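Local coordinates for uncharacterized protein (Bacteroides caccae, PDB 4L7A), which is of unknown function but is probably a zinc-dependent metallopeptidase, at residues Q174-L178 against A179-P183; Q213-N216 against V217-L220; W26-N30 against Y31-Y35; I68-H71 against C72-A76. All coordinates share one frame; numbering follows the deposited sequence. Where two conformers were deposited one is given.

Interaction 1: residues Q174-L178 against A179-P183; sequences QNRKL and AEVAP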
loop_
_atom_site.group_PDB
_atom_site.type_symbol
_atom_site.label_atom_id
_atom_site.label_comp_id
_atom_site.label_asym_id
_atom_site.label_seq_id
_atom_site.Cartn_x
_atom_site.Cartn_y
_atom_site.Cartn_z
ATOM N N GLN A 174 -2.442 14.362 14.573
ATOM C CA GLN A 174 -1.436 13.503 15.173
ATOM C C GLN A 174 -1.426 13.546 16.713
ATOM O O GLN A 174 -0.782 12.729 17.323
ATOM C CB GLN A 174 -0.047 13.829 14.612
ATOM C CG GLN A 174 0.586 15.150 15.069
ATOM C CD GLN A 174 0.196 16.357 14.229
ATOM O OE1 GLN A 174 -0.787 16.357 13.465
ATOM N NE2 GLN A 174 0.995 17.432 14.370
ATOM N N ASN A 175 -2.161 14.462 17.325
ATOM C CA ASN A 175 -2.236 14.545 18.796
ATOM C C ASN A 175 -3.384 13.771 19.415
ATOM O O ASN A 175 -3.614 13.878 20.604
ATOM C CB ASN A 175 -2.316 16.002 19.237
ATOM C CG ASN A 175 -1.155 16.824 18.699
ATOM O OD1 ASN A 175 -1.356 17.915 18.137
ATOM N ND2 ASN A 175 0.061 16.287 18.817
ATOM N N ARG A 176 -4.095 12.981 18.611
ATOM C CA ARG A 176 -5.173 12.140 19.097
ATOM C C ARG A 176 -4.786 10.726 18.855
ATOM O O ARG A 176 -4.423 10.369 17.740
ATOM C CB ARG A 176 -6.479 12.449 18.361
ATOM C CG ARG A 176 -7.031 13.880 18.595
ATOM C CD ARG A 176 -8.439 14.034 18.084
ATOM N NE ARG A 176 -8.567 13.865 16.643
ATOM C CZ ARG A 176 -9.703 14.082 15.976
ATOM N NH1 ARG A 176 -10.792 14.443 16.630
ATOM N NH2 ARG A 176 -9.752 13.954 14.659
ATOM N N LYS A 177 -4.887 9.891 19.878
ATOM C CA LYS A 177 -4.544 8.480 19.744
ATOM C C LYS A 177 -5.755 7.677 19.294
ATOM O O LYS A 177 -6.864 8.193 19.276
ATOM C CB LYS A 177 -4.042 7.923 21.086
ATOM C CG LYS A 177 -2.741 8.515 21.572
ATOM C CD LYS A 177 -2.130 7.560 22.614
ATOM C CE LYS A 177 -0.663 7.365 22.428
ATOM N NZ LYS A 177 0.005 8.155 23.484
ATOM N N LEU A 178 -5.514 6.401 18.990
ATOM C CA LEU A 178 -6.521 5.497 18.487
ATOM C C LEU A 178 -7.705 5.369 19.440
ATOM O O LEU A 178 -8.828 5.394 19.002
ATOM C CB LEU A 178 -5.921 4.107 18.233
ATOM C CG LEU A 178 -6.856 3.047 17.639
ATOM C CD1 LEU A 178 -7.521 3.508 16.334
ATOM C CD2 LEU A 178 -6.041 1.768 17.421
ATOM N N ALA A 179 -7.436 5.256 20.731
ATOM C CA ALA A 179 -8.513 5.120 21.725
ATOM C C ALA A 179 -9.439 6.352 21.736
ATOM O O ALA A 179 -10.626 6.205 21.938
ATOM C CB ALA A 179 -7.913 4.817 23.166
ATOM N N GLU A 180 -8.892 7.538 21.455
ATOM C CA GLU A 180 -9.695 8.734 21.271
ATOM C C GLU A 180 -10.440 8.814 19.936
ATOM O O GLU A 180 -11.553 9.298 19.923
ATOM C CB GLU A 180 -8.845 9.999 21.430
ATOM C CG GLU A 180 -9.648 11.314 21.349
ATOM C CD GLU A 180 -8.786 12.583 21.592
ATOM O OE1 GLU A 180 -7.612 12.442 22.009
ATOM O OE2 GLU A 180 -9.314 13.712 21.385
ATOM N N VAL A 181 -9.839 8.399 18.807
ATOM C CA VAL A 181 -10.495 8.667 17.522
ATOM C C VAL A 181 -11.509 7.601 17.061
ATOM O O VAL A 181 -12.420 7.868 16.285
ATOM C CB VAL A 181 -9.492 8.976 16.407
ATOM C CG1 VAL A 181 -8.655 10.194 16.823
ATOM C CG2 VAL A 181 -8.631 7.764 16.060
ATOM N N ALA A 182 -11.322 6.391 17.527
ATOM C CA ALA A 182 -12.157 5.288 17.135
ATOM C C ALA A 182 -13.584 5.529 17.569
ATOM O O ALA A 182 -14.467 5.292 16.786
ATOM C CB ALA A 182 -11.593 3.999 17.690
ATOM N N PRO A 183 -13.818 6.032 18.813
ATOM C CA PRO A 183 -15.207 6.320 19.220
ATOM C C PRO A 183 -15.896 7.371 18.372
ATOM O O PRO A 183 -17.126 7.455 18.403
ATOM C CB PRO A 183 -15.072 6.812 20.680
ATOM C CG PRO A 183 -13.901 6.145 21.187
ATOM C CD PRO A 183 -12.930 6.122 19.975
HETATM O O HOH W 1 -11.253 14.698 19.744
HETATM O O HOH W 2 -5.883 10.742 22.421
#
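The R176 guanidinium has CG1 of V181 over one face, with NE 3.7 Å from that methyl, and a water in its plane at the edge. The water accepts from R176 NH1 and donates to E180 OE2, joining two opposite charges that do not touch directly: R176 NE and E180 OE2 are 4.8 Å apart. The E180 carboxylate stands almost perpendicular to the guanidinium, at 81°, and rests against the arginine's methylenes, R176 CD lying 3.4 Å from E180 OE2. With CG opposite its own backbone N (chi1 -176°) and the chain extended beyond, E180 reaches back along the first turn. Its OE1 accepts a hydrogen bond from a second water, which accepts from the backbone N of K177, the N-cap residue. K177 O receives V181 N at 3.0 Å, and L178 O receives A182 N at 3.1 Å with an N-H...O angle of 159°. L178 CD1 touches A182 CB at 4.3 Å. NH1 of R176 also bonds N167 O, tying this helix start to the preceding loop; R176 and V181 both touch F186, while L178 and A182 pack on L220 of helix 211-244.

Interaction 2: residues Q213-N216 against V217-L220; sequences QWEN and VMTL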
loop_
_atom_site.group_PDB
_atom_site.type_symbol
_atom_site.label_atom_id
_atom_site.label_comp_id
_atom_site.label_asym_id
_atom_site.label_seq_id
_atom_site.Cartn_x
_atom_site.Cartn_y
_atom_site.Cartn_z
ATOM N N GLN A 213 -7.295 -7.469 14.102
ATOM C CA GLN A 213 -6.891 -6.075 14.201
ATOM C C GLN A 213 -8.081 -5.142 13.906
ATOM O O GLN A 213 -8.280 -4.123 14.548
ATOM C CB GLN A 213 -5.718 -5.794 13.232
ATOM C CG GLN A 213 -5.183 -4.393 13.380
ATOM C CD GLN A 213 -3.942 -4.097 12.530
ATOM O OE1 GLN A 213 -3.438 -4.911 11.740
ATOM N NE2 GLN A 213 -3.445 -2.927 12.721
ATOM N N TRP A 214 -8.858 -5.502 12.905
ATOM C CA TRP A 214 -10.051 -4.726 12.540
ATOM C C TRP A 214 -11.051 -4.731 13.679
ATOM O O TRP A 214 -11.562 -3.691 14.080
ATOM C CB TRP A 214 -10.683 -5.268 11.240
ATOM C CG TRP A 214 -11.916 -4.510 10.826
ATOM C CD1 TRP A 214 -13.199 -4.823 11.149
ATOM C CD2 TRP A 214 -11.985 -3.286 10.082
ATOM N NE1 TRP A 214 -14.060 -3.880 10.620
ATOM C CE2 TRP A 214 -13.343 -2.934 9.961
ATOM C CE3 TRP A 214 -11.036 -2.469 9.476
ATOM C CZ2 TRP A 214 -13.777 -1.793 9.255
ATOM C CZ3 TRP A 214 -11.470 -1.324 8.779
ATOM C CH2 TRP A 214 -12.812 -1.000 8.693
ATOM N N GLU A 215 -11.297 -5.894 14.216
ATOM C CA GLU A 215 -12.181 -6.047 15.386
ATOM C C GLU A 215 -11.657 -5.296 16.586
ATOM O O GLU A 215 -12.431 -4.753 17.353
ATOM C CB GLU A 215 -12.346 -7.535 15.769
ATOM C CG GLU A 215 -13.258 -8.331 14.833
ATOM C CD GLU A 215 -14.618 -7.645 14.547
ATOM O OE1 GLU A 215 -15.278 -7.111 15.484
ATOM O OE2 GLU A 215 -15.035 -7.618 13.362
ATOM N N ASN A 216 -10.349 -5.239 16.766
ATOM C CA ASN A 216 -9.849 -4.473 17.878
ATOM C C ASN A 216 -10.228 -2.982 17.712
ATOM O O ASN A 216 -10.578 -2.284 18.678
ATOM C CB ASN A 216 -8.343 -4.622 18.008
ATOM C CG ASN A 216 -7.829 -3.916 19.227
ATOM O OD1 ASN A 216 -8.241 -4.216 20.347
ATOM N ND2 ASN A 216 -6.957 -2.963 19.035
ATOM N N VAL A 217 -10.151 -2.473 16.473
ATOM C CA VAL A 217 -10.559 -1.087 16.231
ATOM C C VAL A 217 -12.023 -0.903 16.574
ATOM O O VAL A 217 -12.386 0.063 17.212
ATOM C CB VAL A 217 -10.263 -0.626 14.767
ATOM C CG1 VAL A 217 -10.833 0.753 14.503
ATOM C CG2 VAL A 217 -8.751 -0.602 14.505
HETATM N N MSE A 218 -12.875 -1.838 16.135
HETATM C CA MSE A 218 -14.293 -1.799 16.461
HETATM C C MSE A 218 -14.525 -1.838 17.969
HETATM O O MSE A 218 -15.367 -1.118 18.487
HETATM C CB MSE A 218 -15.040 -2.987 15.822
HETATM C CG MSE A 218 -14.949 -3.050 14.355
HETATM SE SE MSE A 218 -15.643 -1.430 13.417
HETATM C CE MSE A 218 -17.536 -2.036 13.316
ATOM N N THR A 219 -13.785 -2.679 18.684
ATOM C CA THR A 219 -13.872 -2.695 20.128
ATOM C C THR A 219 -13.544 -1.309 20.716
ATOM O O THR A 219 -14.271 -0.832 21.555
ATOM C CB THR A 219 -12.922 -3.741 20.714
ATOM O OG1 THR A 219 -13.316 -5.000 20.226
ATOM C CG2 THR A 219 -12.978 -3.783 22.209
ATOM N N LEU A 220 -12.448 -0.685 20.285
ATOM C CA LEU A 220 -12.083 0.630 20.813
ATOM C C LEU A 220 -13.106 1.656 20.374
ATOM O O LEU A 220 -13.324 2.646 21.051
ATOM C CB LEU A 220 -10.715 1.074 20.345
ATOM C CG LEU A 220 -9.517 0.312 20.881
ATOM C CD1 LEU A 220 -8.244 0.641 20.134
ATOM C CD2 LEU A 220 -9.341 0.589 22.382
#
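M218, a selenomethionine, meets W214 one turn earlier on the same helix. Its CB lies 3.5 Å from E215 O and has the carboxylate oxygen OE1 of E215 at a looser distance. The next atom, CG, comes within 3.9 Å of W214 NE1 and also approaches W214 O. SE follows at 4.0 Å from W214 NE1, and its line to the centroid of the five-membered ring is 4.7 Å long and 41° from the ring normal, an oblique approach. CG is anti to the carbonyl carbon (chi1 -59°), and a bend at chi2 (-58°) carries SE to the indole; a further bend at chi3 turns the terminal methyl, CE, where the chain ends. The tryptophan contributes its pyrrole side, NE1 and CD1, to this meeting.

N216 ND2 passes 4.0 Å from L220 CD1, an amide beside a methyl. T219 sets OG1 3.0 Å from E215 O, the oxygen that also accepts T219 N at 2.8 Å, so the hydroxyl lies close against its own turn. V217 N, M218 N and L220 N bond to the carbonyls of Q213, W214 and N216 in the same four-residue spacing.

Beyond these residues, W214 meets F206 edge-to-face, V217 touches Y209, and M218 lies against I229 and D230 further along helix 211-244. The pairing of W214 with M218 is a Met-aromatic contact spaced i to i+4, set on a regular alpha-helical turn near the start of the long helix 211-244.

Interaction 3: residues W26-N30 against Y31-Y35; sequences WLLEN and YVNPY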
loop_
_atom_site.group_PDB
_atom_site.type_symbol
_atom_site.label_atom_id
_atom_site.label_comp_id
_atom_site.label_asym_id
_atom_site.label_seq_id
_atom_site.Cartn_x
_atom_site.Cartn_y
_atom_site.Cartn_z
ATOM N N TRP A 26 12.980 -9.252 -16.772
ATOM C CA TRP A 26 11.828 -9.685 -15.986
ATOM C C TRP A 26 10.925 -8.493 -15.630
ATOM O O TRP A 26 9.702 -8.621 -15.635
ATOM C CB TRP A 26 12.324 -10.421 -14.762
ATOM C CG TRP A 26 11.285 -11.033 -13.972
ATOM C CD1 TRP A 26 10.871 -12.319 -14.055
ATOM C CD2 TRP A 26 10.435 -10.397 -12.991
ATOM N NE1 TRP A 26 9.860 -12.543 -13.160
ATOM C CE2 TRP A 26 9.583 -11.395 -12.475
ATOM C CE3 TRP A 26 10.361 -9.104 -12.459
ATOM C CZ2 TRP A 26 8.643 -11.152 -11.476
ATOM C CZ3 TRP A 26 9.430 -8.850 -11.438
ATOM C CH2 TRP A 26 8.585 -9.873 -10.963
ATOM N N LEU A 27 11.522 -7.344 -15.317
ATOM C CA LEU A 27 10.743 -6.156 -14.949
ATOM C C LEU A 27 9.997 -5.623 -16.189
ATOM O O LEU A 27 8.817 -5.201 -16.104
ATOM C CB LEU A 27 11.617 -5.074 -14.350
ATOM C CG LEU A 27 12.176 -5.475 -12.987
ATOM C CD1 LEU A 27 13.294 -4.532 -12.599
ATOM C CD2 LEU A 27 11.090 -5.451 -11.922
ATOM N N LEU A 28 10.659 -5.626 -17.333
ATOM C CA LEU A 28 9.969 -5.210 -18.556
ATOM C C LEU A 28 8.684 -6.029 -18.730
ATOM O O LEU A 28 7.616 -5.492 -18.974
ATOM C CB LEU A 28 10.883 -5.400 -19.743
ATOM C CG LEU A 28 10.333 -5.101 -21.144
ATOM C CD1 LEU A 28 9.841 -3.668 -21.241
ATOM C CD2 LEU A 28 11.420 -5.335 -22.225
ATOM N N GLU A 29 8.814 -7.337 -18.536
ATOM C CA GLU A 29 7.738 -8.259 -18.813
ATOM C C GLU A 29 6.673 -8.286 -17.713
ATOM O O GLU A 29 5.524 -8.510 -17.999
ATOM C CB GLU A 29 8.314 -9.645 -19.135
ATOM C CG GLU A 29 9.245 -9.611 -20.394
ATOM C CD GLU A 29 10.114 -10.851 -20.587
ATOM O OE1 GLU A 29 10.083 -11.799 -19.783
ATOM O OE2 GLU A 29 10.851 -10.870 -21.571
ATOM N N ASN A 30 7.044 -8.052 -16.470
ATOM C CA ASN A 30 6.079 -8.169 -15.407
ATOM C C ASN A 30 5.511 -6.848 -14.827
ATOM O O ASN A 30 4.564 -6.901 -14.076
ATOM C CB ASN A 30 6.657 -8.977 -14.243
ATOM C CG ASN A 30 6.754 -10.449 -14.552
ATOM O OD1 ASN A 30 5.843 -11.199 -14.272
ATOM N ND2 ASN A 30 7.837 -10.851 -15.195
ATOM N N TYR A 31 6.144 -5.720 -15.087
ATOM C CA TYR A 31 5.728 -4.433 -14.551
ATOM C C TYR A 31 5.422 -3.462 -15.692
ATOM O O TYR A 31 4.330 -2.927 -15.765
ATOM C CB TYR A 31 6.793 -3.840 -13.618
ATOM C CG TYR A 31 6.684 -4.314 -12.153
ATOM C CD1 TYR A 31 7.201 -5.509 -11.758
ATOM C CD2 TYR A 31 6.042 -3.554 -11.219
ATOM C CE1 TYR A 31 7.098 -5.953 -10.428
ATOM C CE2 TYR A 31 5.924 -3.967 -9.887
ATOM C CZ TYR A 31 6.469 -5.155 -9.494
ATOM O OH TYR A 31 6.367 -5.582 -8.198
ATOM N N VAL A 32 6.362 -3.304 -16.610
ATOM C CA VAL A 32 6.232 -2.328 -17.695
ATOM C C VAL A 32 5.154 -2.752 -18.660
ATOM O O VAL A 32 4.186 -2.015 -18.849
ATOM C CB VAL A 32 7.506 -2.138 -18.519
ATOM C CG1 VAL A 32 7.240 -1.075 -19.636
ATOM C CG2 VAL A 32 8.657 -1.662 -17.663
ATOM N N ASN A 33 5.259 -3.958 -19.199
ATOM C CA ASN A 33 4.273 -4.337 -20.200
ATOM C C ASN A 33 2.840 -4.460 -19.714
ATOM O O ASN A 33 1.977 -3.944 -20.388
ATOM C CB ASN A 33 4.693 -5.549 -21.008
ATOM C CG ASN A 33 5.876 -5.240 -21.890
ATOM O OD1 ASN A 33 6.224 -4.086 -22.115
ATOM N ND2 ASN A 33 6.539 -6.272 -22.349
ATOM N N PRO A 34 2.571 -5.148 -18.582
ATOM C CA PRO A 34 1.168 -5.256 -18.184
ATOM C C PRO A 34 0.599 -3.987 -17.541
ATOM O O PRO A 34 -0.598 -3.722 -17.678
ATOM C CB PRO A 34 1.175 -6.382 -17.142
ATOM C CG PRO A 34 2.409 -7.098 -17.315
ATOM C CD PRO A 34 3.410 -6.096 -17.839
ATOM N N TYR A 35 1.430 -3.206 -16.837
ATOM C CA TYR A 35 0.918 -2.119 -15.984
ATOM C C TYR A 35 1.478 -0.729 -16.241
ATOM O O TYR A 35 1.068 0.237 -15.596
ATOM C CB TYR A 35 1.232 -2.471 -14.524
ATOM C CG TYR A 35 0.822 -3.847 -14.115
ATOM C CD1 TYR A 35 -0.525 -4.184 -14.025
ATOM C CD2 TYR A 35 1.746 -4.793 -13.786
ATOM C CE1 TYR A 35 -0.914 -5.398 -13.651
ATOM C CE2 TYR A 35 1.359 -6.051 -13.366
ATOM C CZ TYR A 35 0.035 -6.342 -13.336
ATOM O OH TYR A 35 -0.376 -7.557 -12.921
#
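A wider pi-type turn near the C-terminal end of helix 17-35 brings Y31 against W26 and L27. W26 CZ3 lies at the edge of the Y31 ring, near its plane and 3.9 Å from Y31 CE1, while L27 CD2 touches Y31 CD1 at the same distance. L27 O accepts both Y31 N and V32 N, the second at 3.1 Å and 169°; L28 O takes N33 N at 2.8 Å. The bonds from V32 N and N33 N span five residues and mark the widening, while Y31 N keeps the four-residue spacing. P34 has no N-H to give, and P34 CD sits 3.2 Å from E29 O where the helix kinks. N30 turns its amide back along the helix: ND2 bonds W26 O at 2.9 Å, with that oxygen in the amide plane, and lies over one face of the W26 indole, toward its rim. W26 O thus accepts two hydrogen bonds, from N30 N and N30 ND2. The Y31 hydroxyl bonds A66 O of helix 59-81. An alanine at Y31 would remove the ring and is likely to leave A66 O without this partner and W26 and L27 with a gap beside them. Y35 OH reaches D78 of that same helix.

Interaction 4: residues I68-H71 against C72-A76; sequences IVKH and CWLEA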
loop_
_atom_site.group_PDB
_atom_site.type_symbol
_atom_site.label_atom_id
_atom_site.label_comp_id
_atom_site.label_asym_id
_atom_site.label_seq_id
_atom_site.Cartn_x
_atom_site.Cartn_y
_atom_site.Cartn_z
ATOM N N ILE A 68 7.130 -10.095 -4.500
ATOM C CA ILE A 68 6.160 -10.016 -3.409
ATOM C C ILE A 68 5.118 -8.919 -3.695
ATOM O O ILE A 68 3.890 -9.115 -3.501
ATOM C CB ILE A 68 6.879 -9.826 -2.093
ATOM C CG1 ILE A 68 7.651 -11.130 -1.800
ATOM C CG2 ILE A 68 5.913 -9.539 -0.977
ATOM C CD1 ILE A 68 8.531 -11.078 -0.549
ATOM N N VAL A 69 5.608 -7.767 -4.123
ATOM C CA VAL A 69 4.743 -6.610 -4.447
ATOM C C VAL A 69 3.744 -6.943 -5.568
ATOM O O VAL A 69 2.561 -6.576 -5.507
ATOM C CB VAL A 69 5.603 -5.414 -4.808
ATOM C CG1 VAL A 69 4.800 -4.274 -5.359
ATOM C CG2 VAL A 69 6.328 -4.910 -3.552
ATOM N N LYS A 70 4.201 -7.685 -6.571
ATOM C CA LYS A 70 3.347 -8.047 -7.677
ATOM C C LYS A 70 2.340 -9.064 -7.239
ATOM O O LYS A 70 1.148 -8.939 -7.537
ATOM C CB LYS A 70 4.168 -8.599 -8.827
ATOM C CG LYS A 70 3.343 -9.090 -10.029
ATOM C CD LYS A 70 4.259 -9.460 -11.203
ATOM C CE LYS A 70 3.716 -10.652 -12.011
ATOM N NZ LYS A 70 2.426 -10.284 -12.694
ATOM N N HIS A 71 2.786 -10.038 -6.471
ATOM C CA HIS A 71 1.879 -11.111 -5.975
ATOM C C HIS A 71 0.779 -10.636 -5.022
ATOM O O HIS A 71 -0.367 -11.099 -5.103
ATOM C CB HIS A 71 2.669 -12.199 -5.256
ATOM C CG HIS A 71 1.858 -13.403 -4.939
ATOM N ND1 HIS A 71 1.416 -14.272 -5.923
ATOM C CD2 HIS A 71 1.370 -13.871 -3.769
ATOM C CE1 HIS A 71 0.730 -15.248 -5.364
ATOM N NE2 HIS A 71 0.681 -15.027 -4.060
ATOM N N CYS A 72 1.133 -9.687 -4.157
ATOM C CA CYS A 72 0.253 -9.269 -3.050
ATOM C C CYS A 72 -0.599 -8.018 -3.294
ATOM O O CYS A 72 -1.587 -7.771 -2.568
ATOM C CB CYS A 72 1.084 -9.065 -1.814
ATOM S SG CYS A 72 1.869 -10.579 -1.264
ATOM N N TRP A 73 -0.244 -7.249 -4.300
ATOM C CA TRP A 73 -1.016 -6.067 -4.703
ATOM C C TRP A 73 -1.452 -6.198 -6.168
ATOM O O TRP A 73 -2.654 -6.389 -6.442
ATOM C CB TRP A 73 -0.308 -4.748 -4.352
ATOM C CG TRP A 73 -0.617 -3.657 -5.296
ATOM C CD1 TRP A 73 -1.846 -3.210 -5.688
ATOM C CD2 TRP A 73 0.331 -2.925 -6.032
ATOM N NE1 TRP A 73 -1.701 -2.256 -6.679
ATOM C CE2 TRP A 73 -0.356 -2.053 -6.869
ATOM C CE3 TRP A 73 1.725 -2.885 -6.024
ATOM C CZ2 TRP A 73 0.314 -1.131 -7.697
ATOM C CZ3 TRP A 73 2.383 -2.002 -6.914
ATOM C CH2 TRP A 73 1.661 -1.161 -7.723
ATOM N N LEU A 74 -0.497 -6.194 -7.104
ATOM C CA LEU A 74 -0.844 -6.086 -8.514
ATOM C C LEU A 74 -1.704 -7.255 -8.980
ATOM O O LEU A 74 -2.745 -7.036 -9.535
ATOM C CB LEU A 74 0.388 -5.992 -9.378
ATOM C CG LEU A 74 1.136 -4.672 -9.357
ATOM C CD1 LEU A 74 2.507 -4.853 -9.972
ATOM C CD2 LEU A 74 0.400 -3.609 -10.114
ATOM N N GLU A 75 -1.324 -8.474 -8.624
ATOM C CA GLU A 75 -2.116 -9.637 -8.951
ATOM C C GLU A 75 -3.421 -9.761 -8.181
ATOM O O GLU A 75 -4.352 -10.415 -8.672
ATOM C CB GLU A 75 -1.313 -10.927 -8.838
ATOM C CG GLU A 75 -0.342 -11.120 -10.008
ATOM C CD GLU A 75 0.426 -12.436 -9.870
ATOM O OE1 GLU A 75 -0.145 -13.466 -9.458
ATOM O OE2 GLU A 75 1.613 -12.436 -10.113
ATOM N N ALA A 76 -3.509 -9.124 -7.012
ATOM C CA ALA A 76 -4.731 -9.181 -6.226
ATOM C C ALA A 76 -5.806 -8.310 -6.844
ATOM O O ALA A 76 -6.979 -8.674 -7.005
ATOM C CB ALA A 76 -4.441 -8.760 -4.768
HETATM O O HOH W 3 3.023 -13.719 -8.099
#
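K70 and E75 form an i to i+5 salt bridge across a pi-type widening of helix 59-81, here packed against helices 17-35, 131-153 and 248-260. Among the charged contacts, K70 NZ lies 3.5 Å from E75 OE2, and the lysine's CE is at 3.3 Å from the same oxygen, so the lysine crosses the glutamate obliquely, with CE at least as near the oxygen as the ammonium is. E75 reaches back by setting CG opposite its carbonyl carbon (chi1 -75°) and extending beyond. E75 OE1 has a salt bridge to R258 of helix 248-260. A glutamine at E75 would drop the negative charge and would probably leave K70 and R258 without their ionic mate.

By way of water, H71 ND1 and E75 OE2 share one molecule, 2.8 Å from each, which donates to the carboxylate; the imidazole and carboxylate planes stand 81° apart. H71 NE2 bonds E261, so both ring nitrogens have partners.

The backbone bonds record the widening: E75 N reaches K70 O at 2.7 Å, and V69 O takes W73 N plus a weak, longer bond from L74 N, whereas C72 N keeps the four-residue spacing to I68 O.

Apolar and aromatic contacts complete the group. I68 CG2 touches C72 SG, and W73 stacks on F146 of helix 131-153. V69 and W73 lie side by side, with V69 CG1 in the plane of the indole at its edge, 3.4 Å from W73 CE3.

From the N terminus, interaction 3 comes first, on helix 17-35, followed by interaction 4 on helix 59-81, interaction 1 at the start of helix 178-181 and interaction 2 on helix 211-244. Each is a local turn of continuous chain, so none closes a long loop, and the four run in series without nesting or crossing. They meet in pairs. Interactions 3 and 4 touch where Y31 and N30 lie against V69, K70 and L74, joining the first two long helices. Interactions 1 and 2 touch through L178, A182 and P183 against L220, tying the short helix 178-181 to the long helix 211-244. Across the chain's centre, interactions 1 and 3 are about 41 Å apart between centres.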